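Coenzyme A transferase (PDB 3QLI) probably transfers coenzyme A from an acyl-CoA to a free carboxylate such as acetate. Local coordinates at residues Ser334-Leu339 with Gly361-Phe366; Gly354-Ala359 with Pro401-Arg406. All coordinates share one frame; numbering follows the deposited sequence.

Contact 1. Residues Ser334-Leu339 with Gly361-Phe366; sequences SINATL and GGQLDF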
loop_
_atom_site.group_PDB
_atom_site.type_symbol
_atom_site.label_atom_id
_atom_site.label_comp_id
_atom_site.label_asym_id
_atom_site.label_seq_id
_atom_site.Cartn_x
_atom_site.Cartn_y
_atom_site.Cartn_z
ATOM N N SER A 334 -9.121 -4.404 -12.914
ATOM C CA SER A 334 -7.973 -3.533 -13.126
ATOM C C SER A 334 -6.980 -4.248 -14.027
ATOM O O SER A 334 -6.550 -5.359 -13.718
ATOM C CB SER A 334 -7.300 -3.215 -11.795
ATOM O OG SER A 334 -5.997 -2.684 -12.011
ATOM N N ILE A 335 -6.629 -3.618 -15.145
ATOM C CA ILE A 335 -5.684 -4.204 -16.084
ATOM C C ILE A 335 -4.480 -3.292 -16.239
ATOM O O ILE A 335 -4.575 -2.212 -16.822
ATOM C CB ILE A 335 -6.343 -4.437 -17.459
ATOM C CG1 ILE A 335 -7.539 -5.386 -17.318
ATOM C CG2 ILE A 335 -5.317 -4.973 -18.475
ATOM C CD1 ILE A 335 -8.583 -5.260 -18.436
ATOM N N ASN A 336 -3.356 -3.725 -15.682
ATOM C CA ASN A 336 -2.111 -2.967 -15.711
ATOM C C ASN A 336 -1.000 -3.782 -16.353
ATOM O O ASN A 336 -1.042 -5.001 -16.344
ATOM C CB ASN A 336 -1.697 -2.593 -14.298
ATOM C CG ASN A 336 -2.584 -1.528 -13.703
ATOM O OD1 ASN A 336 -2.772 -0.474 -14.301
ATOM N ND2 ASN A 336 -3.145 -1.803 -12.533
ATOM N N ALA A 337 0.004 -3.103 -16.891
ATOM C CA ALA A 337 1.119 -3.787 -17.524
ATOM C C ALA A 337 2.331 -3.713 -16.606
ATOM O O ALA A 337 2.376 -2.883 -15.711
ATOM C CB ALA A 337 1.425 -3.132 -18.863
ATOM N N THR A 338 3.309 -4.585 -16.814
ATOM C CA THR A 338 4.550 -4.475 -16.064
ATOM C C THR A 338 5.734 -4.810 -16.967
ATOM O O THR A 338 5.545 -5.245 -18.101
ATOM C CB THR A 338 4.529 -5.388 -14.832
ATOM O OG1 THR A 338 5.685 -5.130 -14.032
ATOM C CG2 THR A 338 4.516 -6.861 -15.260
ATOM N N LEU A 339 6.953 -4.588 -16.483
ATOM C CA LEU A 339 8.144 -4.923 -17.269
ATOM C C LEU A 339 8.704 -6.287 -16.865
ATOM O O LEU A 339 9.192 -7.045 -17.700
ATOM C CB LEU A 339 9.223 -3.840 -17.112
ATOM C CG LEU A 339 8.840 -2.484 -17.712
ATOM C CD1 LEU A 339 9.999 -1.499 -17.599
ATOM C CD2 LEU A 339 8.420 -2.645 -19.170
ATOM N N GLY A 361 3.363 5.821 -9.405
ATOM C CA GLY A 361 2.169 5.748 -10.233
ATOM C C GLY A 361 1.010 5.061 -9.524
ATOM O O GLY A 361 1.183 4.494 -8.450
ATOM N N GLY A 362 -0.172 5.103 -10.127
ATOM C CA GLY A 362 -1.366 4.571 -9.495
ATOM C C GLY A 362 -1.589 3.077 -9.641
ATOM O O GLY A 362 -2.626 2.562 -9.209
ATOM N N GLN A 363 -0.644 2.362 -10.242
ATOM C CA GLN A 363 -0.843 0.924 -10.439
ATOM C C GLN A 363 -1.295 0.243 -9.152
ATOM O O GLN A 363 -2.325 -0.432 -9.131
ATOM C CB GLN A 363 0.408 0.229 -10.995
ATOM C CG GLN A 363 0.337 -1.312 -10.905
ATOM C CD GLN A 363 1.383 -2.033 -11.764
ATOM O OE1 GLN A 363 2.060 -2.944 -11.293
ATOM N NE2 GLN A 363 1.508 -1.623 -13.024
ATOM N N LEU A 364 -0.544 0.438 -8.068
ATOM C CA LEU A 364 -0.845 -0.283 -6.840
ATOM C C LEU A 364 -2.194 0.119 -6.239
ATOM O O LEU A 364 -2.848 -0.695 -5.597
ATOM C CB LEU A 364 0.286 -0.122 -5.815
ATOM C CG LEU A 364 0.166 -0.950 -4.533
ATOM C CD1 LEU A 364 0.028 -2.460 -4.832
ATOM C CD2 LEU A 364 1.375 -0.694 -3.663
ATOM N N ASP A 365 -2.603 1.374 -6.417
ATOM C CA ASP A 365 -3.924 1.805 -5.955
ATOM C C ASP A 365 -5.011 0.892 -6.522
ATOM O O ASP A 365 -5.940 0.504 -5.826
ATOM C CB ASP A 365 -4.234 3.233 -6.403
ATOM C CG ASP A 365 -3.223 4.238 -5.883
ATOM O OD1 ASP A 365 -2.688 4.017 -4.782
ATOM O OD2 ASP A 365 -2.963 5.229 -6.591
ATOM N N PHE A 366 -4.888 0.574 -7.806
ATOM C CA PHE A 366 -5.906 -0.226 -8.474
ATOM C C PHE A 366 -5.726 -1.726 -8.224
ATOM O O PHE A 366 -6.700 -2.474 -8.206
ATOM C CB PHE A 366 -5.964 0.126 -9.966
ATOM C CG PHE A 366 -6.865 1.304 -10.247
ATOM C CD1 PHE A 366 -8.228 1.110 -10.412
ATOM C CD2 PHE A 366 -6.366 2.602 -10.250
ATOM C CE1 PHE A 366 -9.078 2.180 -10.615
ATOM C CE2 PHE A 366 -7.220 3.690 -10.462
ATOM C CZ PHE A 366 -8.571 3.474 -10.647
HETATM O O HOH W 1 4.588 -3.498 -11.890
#
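Gln363 lays its side chain over that of Asn336, the two sliding past each other in opposite directions with their amide planes 19° apart. The overlap is one of chain on amide: NE2 of Gln363 sits 3.6 Å from CB of Asn336, while CG of Gln363 lies 3.9 Å from ND2 of Asn336. Gln363 leaves the first turn of helix 363-372 with CG anti to the backbone N (chi1 167°) and CD anti again, an extended chain that carries its amide across to the end of strand 332-337. There NE2 donates to the backbone O of Ala337 at 3.1 Å. The bond is bent, with an N-H...O angle of 141°, and the donor is somewhat tilted from the carbonyl plane. The other half of the amide, OE1, accepts from a water at 2.7 Å that also donates to Thr338 OG1, and it is hydrogen-bonded to Thr404 OG1 as well, so both ends of the amide are held and its rotation should be well defined.

Three residues on, Phe366 brings CB to within 3.5 Å of Ser334 OG, whereas its ring leads away from the strand; the side chain touches Gln239 and lies near Glu264, which carries CoA covalently in a CoA-bound structure of this protein. Ser334 OG and Asn336 OD1 both hydrogen-bond to the side-chain amide of Gln239 on the adjacent strand 237-240, which satisfies these buried polar atoms beneath the helix. Alternate strand residues, Ser334 and Asn336, thus face the helix, as expected for a helix packed on a sheet. The arrangement belongs to the alpha/beta C-terminal domain of this transferase family, where a helix start and a strand end meet at a CoA site, unoccupied in this chain, that includes Leu339 and Gln363.

Contact 2. Residues Gly354-Ala359 with Pro401-Arg406; sequences GHQYSA and PVTTPR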
loop_
_atom_site.group_PDB
_atom_site.type_symbol
_atom_site.label_atom_id
_atom_site.label_comp_id
_atom_site.label_asym_id
_atom_site.label_seq_id
_atom_site.Cartn_x
_atom_site.Cartn_y
_atom_site.Cartn_z
ATOM N N GLY A 354 17.961 -1.040 -11.265
ATOM C CA GLY A 354 18.362 -0.816 -9.886
ATOM C C GLY A 354 17.542 0.244 -9.173
ATOM O O GLY A 354 17.555 0.326 -7.940
ATOM N N HIS A 355 16.819 1.052 -9.945
ATOM C CA HIS A 355 16.024 2.139 -9.377
ATOM C C HIS A 355 14.552 1.789 -9.305
ATOM O O HIS A 355 14.104 0.777 -9.860
ATOM C CB HIS A 355 16.207 3.421 -10.192
ATOM C CG HIS A 355 17.620 3.906 -10.228
ATOM N ND1 HIS A 355 18.125 4.796 -9.303
ATOM C CD2 HIS A 355 18.641 3.614 -11.069
ATOM C CE1 HIS A 355 19.395 5.036 -9.577
ATOM N NE2 HIS A 355 19.733 4.330 -10.642
ATOM N N GLN A 356 13.791 2.639 -8.626
ATOM C CA GLN A 356 12.353 2.438 -8.541
ATOM C C GLN A 356 11.678 3.801 -8.432
ATOM O O GLN A 356 11.564 4.364 -7.342
ATOM C CB GLN A 356 12.013 1.524 -7.350
ATOM C CG GLN A 356 10.546 1.125 -7.221
ATOM C CD GLN A 356 9.987 0.506 -8.496
ATOM O OE1 GLN A 356 9.161 1.115 -9.176
ATOM N NE2 GLN A 356 10.444 -0.695 -8.827
ATOM N N TYR A 357 11.282 4.346 -9.580
ATOM C CA TYR A 357 10.542 5.601 -9.615
ATOM C C TYR A 357 9.090 5.346 -10.003
ATOM O O TYR A 357 8.240 6.210 -9.814
ATOM C CB TYR A 357 11.160 6.577 -10.619
ATOM C CG TYR A 357 12.623 6.848 -10.391
ATOM C CD1 TYR A 357 13.580 6.399 -11.294
ATOM C CD2 TYR A 357 13.050 7.542 -9.267
ATOM C CE1 TYR A 357 14.920 6.641 -11.089
ATOM C CE2 TYR A 357 14.391 7.794 -9.050
ATOM C CZ TYR A 357 15.321 7.335 -9.961
ATOM O OH TYR A 357 16.657 7.585 -9.748
ATOM N N SER A 358 8.803 4.167 -10.554
ATOM C CA SER A 358 7.455 3.900 -11.063
ATOM C C SER A 358 6.443 3.623 -9.947
ATOM O O SER A 358 5.237 3.657 -10.176
ATOM C CB SER A 358 7.450 2.775 -12.115
ATOM O OG SER A 358 7.828 1.537 -11.543
ATOM N N ALA A 359 6.930 3.384 -8.733
ATOM C CA ALA A 359 6.034 3.116 -7.606
ATOM C C ALA A 359 5.166 4.337 -7.248
ATOM O O ALA A 359 4.182 4.233 -6.506
ATOM C CB ALA A 359 6.837 2.637 -6.402
ATOM N N PRO A 401 13.903 -2.375 -4.702
ATOM C CA PRO A 401 12.490 -2.098 -4.400
ATOM C C PRO A 401 11.593 -2.353 -5.606
ATOM O O PRO A 401 12.022 -2.147 -6.743
ATOM C CB PRO A 401 12.489 -0.602 -4.046
ATOM C CG PRO A 401 13.863 -0.359 -3.507
ATOM C CD PRO A 401 14.766 -1.227 -4.363
ATOM N N VAL A 402 10.361 -2.786 -5.358
ATOM C CA VAL A 402 9.486 -3.220 -6.449
ATOM C C VAL A 402 8.375 -2.212 -6.741
ATOM O O VAL A 402 8.230 -1.221 -6.033
ATOM C CB VAL A 402 8.886 -4.592 -6.135
ATOM C CG1 VAL A 402 10.000 -5.595 -5.870
ATOM C CG2 VAL A 402 7.941 -4.502 -4.935
ATOM N N THR A 403 7.603 -2.451 -7.800
ATOM C CA THR A 403 6.452 -1.612 -8.088
ATOM C C THR A 403 5.218 -2.157 -7.388
ATOM O O THR A 403 4.542 -1.435 -6.655
ATOM C CB THR A 403 6.175 -1.513 -9.587
ATOM O OG1 THR A 403 7.348 -1.027 -10.243
ATOM C CG2 THR A 403 5.034 -0.546 -9.843
ATOM N N THR A 404 4.922 -3.433 -7.622
ATOM C CA THR A 404 3.845 -4.110 -6.911
ATOM C C THR A 404 4.445 -5.205 -6.040
ATOM O O THR A 404 5.051 -6.147 -6.553
ATOM C CB THR A 404 2.810 -4.738 -7.899
ATOM O OG1 THR A 404 2.225 -3.707 -8.698
ATOM C CG2 THR A 404 1.700 -5.427 -7.151
ATOM N N PRO A 405 4.273 -5.084 -4.716
ATOM C CA PRO A 405 4.819 -6.037 -3.743
ATOM C C PRO A 405 4.185 -7.405 -3.908
ATOM O O PRO A 405 3.017 -7.506 -4.325
ATOM C CB PRO A 405 4.383 -5.443 -2.395
ATOM C CG PRO A 405 4.149 -3.990 -2.675
ATOM C CD PRO A 405 3.560 -3.976 -4.055
ATOM N N ARG A 406 4.919 -8.456 -3.565
ATOM C CA ARG A 406 4.365 -9.796 -3.698
ATOM C C ARG A 406 3.146 -9.973 -2.797
ATOM O O ARG A 406 2.317 -10.832 -3.047
ATOM C CB ARG A 406 5.405 -10.860 -3.374
ATOM C CG ARG A 406 5.763 -10.951 -1.886
ATOM C CD ARG A 406 6.576 -12.219 -1.613
ATOM N NE ARG A 406 7.384 -12.102 -0.402
ATOM C CZ ARG A 406 8.240 -13.032 0.019
ATOM N NH1 ARG A 406 8.391 -14.158 -0.664
ATOM N NH2 ARG A 406 8.948 -12.829 1.126
#
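Gln356 OE1 accepts two hydroxyl hydrogen bonds, from Ser358 OG at 2.7 Å within its own loop and from Thr403 OG1 at 3.0 Å across the contact. They arrive differently: the serine lies in the carbonyl plane with a C=O...O angle of 151°, whereas the threonine comes in from the flank at 104°, tilted from that plane. The other end of the same amide is engaged too, since NE2 donates to Pro401 O at 3.0 Å along a nearly straight path (164°), although it stands above the carbonyl plane of the proline. A bend at chi2 turns CD out of line with the chain. Gln356 CG lies 3.5 Å from Val402 O. NE2 also bonds Asn348 OD1, and Thr403 OG1 bonds Ser349 N, tying the amide and hydroxyl to the segment around strand 347-348.

Apolar contact is modest: CB of Gln356 meets CB of Pro401 at 4.0 Å. Gln356 O accepts from Arg406 NH2 of the second subunit, which places this loop pair at the dimer interface. Thr403 and Thr404 both pair with Cys347 in a classic beta bulge, beside the CoA site seen in a CoA-bound structure of this protein, to which Ser358 belongs.

In the fold
Contact 1 is buried, its centre about 10 Å from the centre of the chain, and joins a helix start to a strand of the mixed sheet; contact 2, its centre about 16 Å from that of the chain, is partly buried and joins two loops near the second subunit. The buried areas are similar, 224 and 259 Å², and in each a glutamine amide supplies the polar bonding. In contact 1 that amide reaches one backbone carbonyl and a water, with Gln239 serving the strand's polar groups; in contact 2 it draws on hydroxyls as well as a carbonyl. They meet where Leu364 packs on Pro405. Their segments alternate along the chain, and both contribute residues to one CoA site.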